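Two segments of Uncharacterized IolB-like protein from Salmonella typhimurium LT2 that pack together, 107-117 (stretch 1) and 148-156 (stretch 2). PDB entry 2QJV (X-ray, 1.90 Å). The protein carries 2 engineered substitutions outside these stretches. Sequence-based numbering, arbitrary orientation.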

# COMPACT_ATOMS: atom_id res chain seq x y z
N VAL A 107 -7.21 28.35 -13.69
CA VAL A 107 -7.47 28.09 -15.13
C VAL A 107 -8.15 26.71 -15.20
O VAL A 107 -7.53 25.65 -14.99
CB VAL A 107 -6.22 28.21 -16.01
CG1 VAL A 107 -6.58 28.06 -17.51
CG2 VAL A 107 -5.48 29.57 -15.76
N CYS A 108 -9.45 26.73 -15.47
CA CYS A 108 -10.27 25.52 -15.57
C CYS A 108 -10.35 25.15 -17.03
O CYS A 108 -10.69 26.01 -17.85
CB CYS A 108 -11.69 25.77 -15.01
SG CYS A 108 -11.75 26.59 -13.40
N SER A 109 -10.02 23.91 -17.40
CA SER A 109 -10.03 23.53 -18.80
C SER A 109 -10.73 22.21 -19.10
O SER A 109 -10.79 21.33 -18.26
CB SER A 109 -8.59 23.50 -19.36
OG SER A 109 -7.79 22.53 -18.71
N ALA A 110 -11.23 22.11 -20.33
CA ALA A 110 -11.92 20.91 -20.84
C ALA A 110 -11.92 20.96 -22.35
O ALA A 110 -11.58 22.00 -22.94
CB ALA A 110 -13.36 20.77 -20.26
N PRO A 111 -12.28 19.85 -23.00
CA PRO A 111 -12.31 19.89 -24.47
C PRO A 111 -13.26 20.96 -25.04
O PRO A 111 -14.36 21.20 -24.52
CB PRO A 111 -12.74 18.47 -24.87
CG PRO A 111 -12.29 17.62 -23.71
CD PRO A 111 -12.55 18.49 -22.50
N GLY A 112 -12.74 21.66 -26.06
CA GLY A 112 -13.47 22.67 -26.76
C GLY A 112 -13.66 22.35 -28.23
O GLY A 112 -12.75 21.87 -28.89
N PHE A 113 -14.85 22.63 -28.72
CA PHE A 113 -15.23 22.37 -30.10
C PHE A 113 -16.19 23.40 -30.70
O PHE A 113 -16.34 23.43 -31.91
CB PHE A 113 -15.86 20.97 -30.22
CG PHE A 113 -16.91 20.68 -29.16
CD1 PHE A 113 -18.22 21.10 -29.32
CD2 PHE A 113 -16.58 19.97 -28.01
CE1 PHE A 113 -19.17 20.85 -28.36
CE2 PHE A 113 -17.53 19.70 -27.04
CZ PHE A 113 -18.84 20.13 -27.23
N GLY A 114 -16.77 24.27 -29.88
CA GLY A 114 -17.80 25.17 -30.34
C GLY A 114 -17.31 26.52 -30.82
O GLY A 114 -16.13 26.73 -31.00
N GLU A 115 -18.24 27.45 -30.93
CA GLU A 115 -17.91 28.78 -31.45
C GLU A 115 -18.49 29.92 -30.60
O GLU A 115 -18.83 31.00 -31.10
CB GLU A 115 -18.36 28.84 -32.89
CG GLU A 115 -19.83 28.50 -33.12
CD GLU A 115 -20.15 28.39 -34.59
OE1 GLU A 115 -19.44 27.62 -35.29
OE2 GLU A 115 -21.12 29.05 -35.04
N LEU A 116 -18.55 29.68 -29.30
CA LEU A 116 -18.97 30.72 -28.35
C LEU A 116 -17.93 31.84 -28.31
O LEU A 116 -16.74 31.59 -28.56
CB LEU A 116 -19.16 30.13 -26.96
CG LEU A 116 -20.29 29.12 -26.82
CD1 LEU A 116 -20.19 28.42 -25.46
CD2 LEU A 116 -21.67 29.78 -27.04
N PRO A 117 -18.37 33.08 -28.06
CA PRO A 117 -17.37 34.13 -27.94
C PRO A 117 -16.73 34.20 -26.57
O PRO A 117 -17.23 33.62 -25.59
CB PRO A 117 -18.20 35.41 -28.18
CG PRO A 117 -19.52 35.08 -27.60
CD PRO A 117 -19.74 33.62 -27.95
N GLN A 148 -25.97 27.77 -18.28
CA GLN A 148 -25.22 28.84 -18.97
C GLN A 148 -24.39 28.17 -20.07
O GLN A 148 -24.27 26.96 -20.09
CB GLN A 148 -24.36 29.64 -18.00
CG GLN A 148 -25.21 30.48 -17.03
CD GLN A 148 -25.93 31.63 -17.74
OE1 GLN A 148 -25.29 32.44 -18.40
NE2 GLN A 148 -27.24 31.70 -17.59
N LEU A 149 -23.83 28.97 -20.98
CA LEU A 149 -23.15 28.44 -22.18
C LEU A 149 -21.66 28.11 -22.03
O LEU A 149 -20.87 28.92 -21.55
CB LEU A 149 -23.36 29.42 -23.36
CG LEU A 149 -24.78 29.71 -23.82
CD1 LEU A 149 -24.81 30.83 -24.88
CD2 LEU A 149 -25.52 28.46 -24.34
N ALA A 150 -21.31 26.89 -22.43
CA ALA A 150 -19.95 26.39 -22.56
C ALA A 150 -20.05 25.05 -23.30
O ALA A 150 -21.11 24.43 -23.34
CB ALA A 150 -19.22 26.25 -21.19
N ASP A 151 -18.96 24.59 -23.90
CA ASP A 151 -18.97 23.32 -24.60
C ASP A 151 -18.97 22.11 -23.63
O ASP A 151 -19.64 21.12 -23.84
CB ASP A 151 -17.73 23.15 -25.51
CG ASP A 151 -17.54 24.27 -26.51
OD1 ASP A 151 -18.45 25.09 -26.77
OD2 ASP A 151 -16.39 24.33 -27.03
N SER A 152 -18.20 22.26 -22.57
CA SER A 152 -17.87 21.17 -21.64
C SER A 152 -17.85 21.55 -20.15
O SER A 152 -18.38 20.82 -19.30
CB SER A 152 -16.47 20.63 -22.03
OG SER A 152 -16.50 20.04 -23.34
N LEU A 153 -17.25 22.71 -19.85
CA LEU A 153 -16.99 23.18 -18.47
C LEU A 153 -18.21 23.47 -17.60
O LEU A 153 -19.17 24.12 -18.02
CB LEU A 153 -16.08 24.43 -18.47
CG LEU A 153 -14.59 24.26 -18.83
CD1 LEU A 153 -13.93 25.64 -19.21
CD2 LEU A 153 -13.81 23.51 -17.72
N LEU A 154 -18.12 22.98 -16.36
CA LEU A 154 -19.08 23.26 -15.31
C LEU A 154 -18.18 23.71 -14.15
O LEU A 154 -17.26 22.99 -13.79
CB LEU A 154 -19.90 22.04 -14.96
CG LEU A 154 -20.80 21.45 -16.07
CD1 LEU A 154 -21.29 20.03 -15.71
CD2 LEU A 154 -21.95 22.40 -16.34
N VAL A 155 -18.46 24.89 -13.60
CA VAL A 155 -17.62 25.51 -12.55
C VAL A 155 -18.51 26.06 -11.44
O VAL A 155 -19.52 26.73 -11.68
CB VAL A 155 -16.67 26.62 -13.11
CG1 VAL A 155 -15.75 27.19 -12.00
CG2 VAL A 155 -15.83 26.11 -14.31
N VAL A 156 -18.15 25.72 -10.20
CA VAL A 156 -18.88 26.18 -9.03
C VAL A 156 -17.87 26.40 -7.88
O VAL A 156 -16.84 25.74 -7.84
CB VAL A 156 -19.99 25.15 -8.63
CG1 VAL A 156 -19.36 23.79 -8.24
CG2 VAL A 156 -20.91 25.66 -7.52
O HOH W 1 -17.27 27.44 -27.64

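The apolar centre of this contact is built around Leu153, a buried leucine in the m, t rotamer whose CA-to-CB bond points toward the other stretch. CD2 of Leu153 lies 4.1 Å from CB of Cys108 and 3.8 Å from CB of Ala110, so one methyl serves two residues of the strand. In the strand, these are the two residues whose CA-to-CB bonds point toward stretch 2; Ser109, between them, points away, and its hydroxyl is satisfied elsewhere in the structure. This is the usual alternation of a strand, and the leucine exploits it by lying across the backbone between the two inward side chains: CD2 of Leu153 is 3.6 Å from C of Ser109, and CD1 of Leu153 is 3.5 Å from O of Cys108. SG of Cys108 meets CG2 of Val155 at 4.2 Å. Leu154, between Leu153 and Val155, is out of reach.

At Ala110 the packing becomes close and small. CB of Ala110 is 3.6 Å from CB of Ser152, and the backbones draw together here, with the CA atoms of Ala110 and Ser152 6.0 Å apart. Ser152, in the m rotamer, marks the passage from apolar to polar: OG of Ser152 donates a short hydrogen bond of 2.7 Å to O of Pro111, the last residue of the strand. A buried serine thus satisfies a main-chain carbonyl that no backbone donor from stretch 2 reaches.

Leu116 forms a second apolar patch. CD1 of Leu116 packs 3.5 Å from CA of Ala150 and 3.9 Å from CB of Leu149, meeting main-chain as well as side-chain atoms, while the CB of Ala150 points away.

Beyond the strand, Asp151 is the polar hub of the loop. It has the largest area covered by the other stretch of any residue here, and its carboxylate works through main-chain amides rather than a charged partner. Phe113, though exposed, also contributes: its CA-to-CB bond runs sideways, but the ring comes nearer and lays one face over the aspartate. CB of Asp151 is 3.8 Å from the centroid of the Phe113 ring and 19° off the normal, a CH-pi contact that uses the aliphatic part of a residue whose carboxylate is engaged with the amides.

OD2 of Asp151 accepts two hydrogen bonds, from N of Phe113 at 2.8 Å and from N of Gly114 at 2.9 Å, with N-H...O angles of 160° and 166°. Two consecutive amides converge on one oxygen. Gly114 fits this arrangement closely. An ideal CB on Gly114 would point toward stretch 2 and sit 2.5 Å from OD1 of Asp151, a clash. OD1 of Asp151 meanwhile accepts a hydrogen bond of 2.8 Å from the oxygen of water 1, which in turn accepts one of 3.1 Å from N of Leu116, so the same side chain reaches a third amide through solvent.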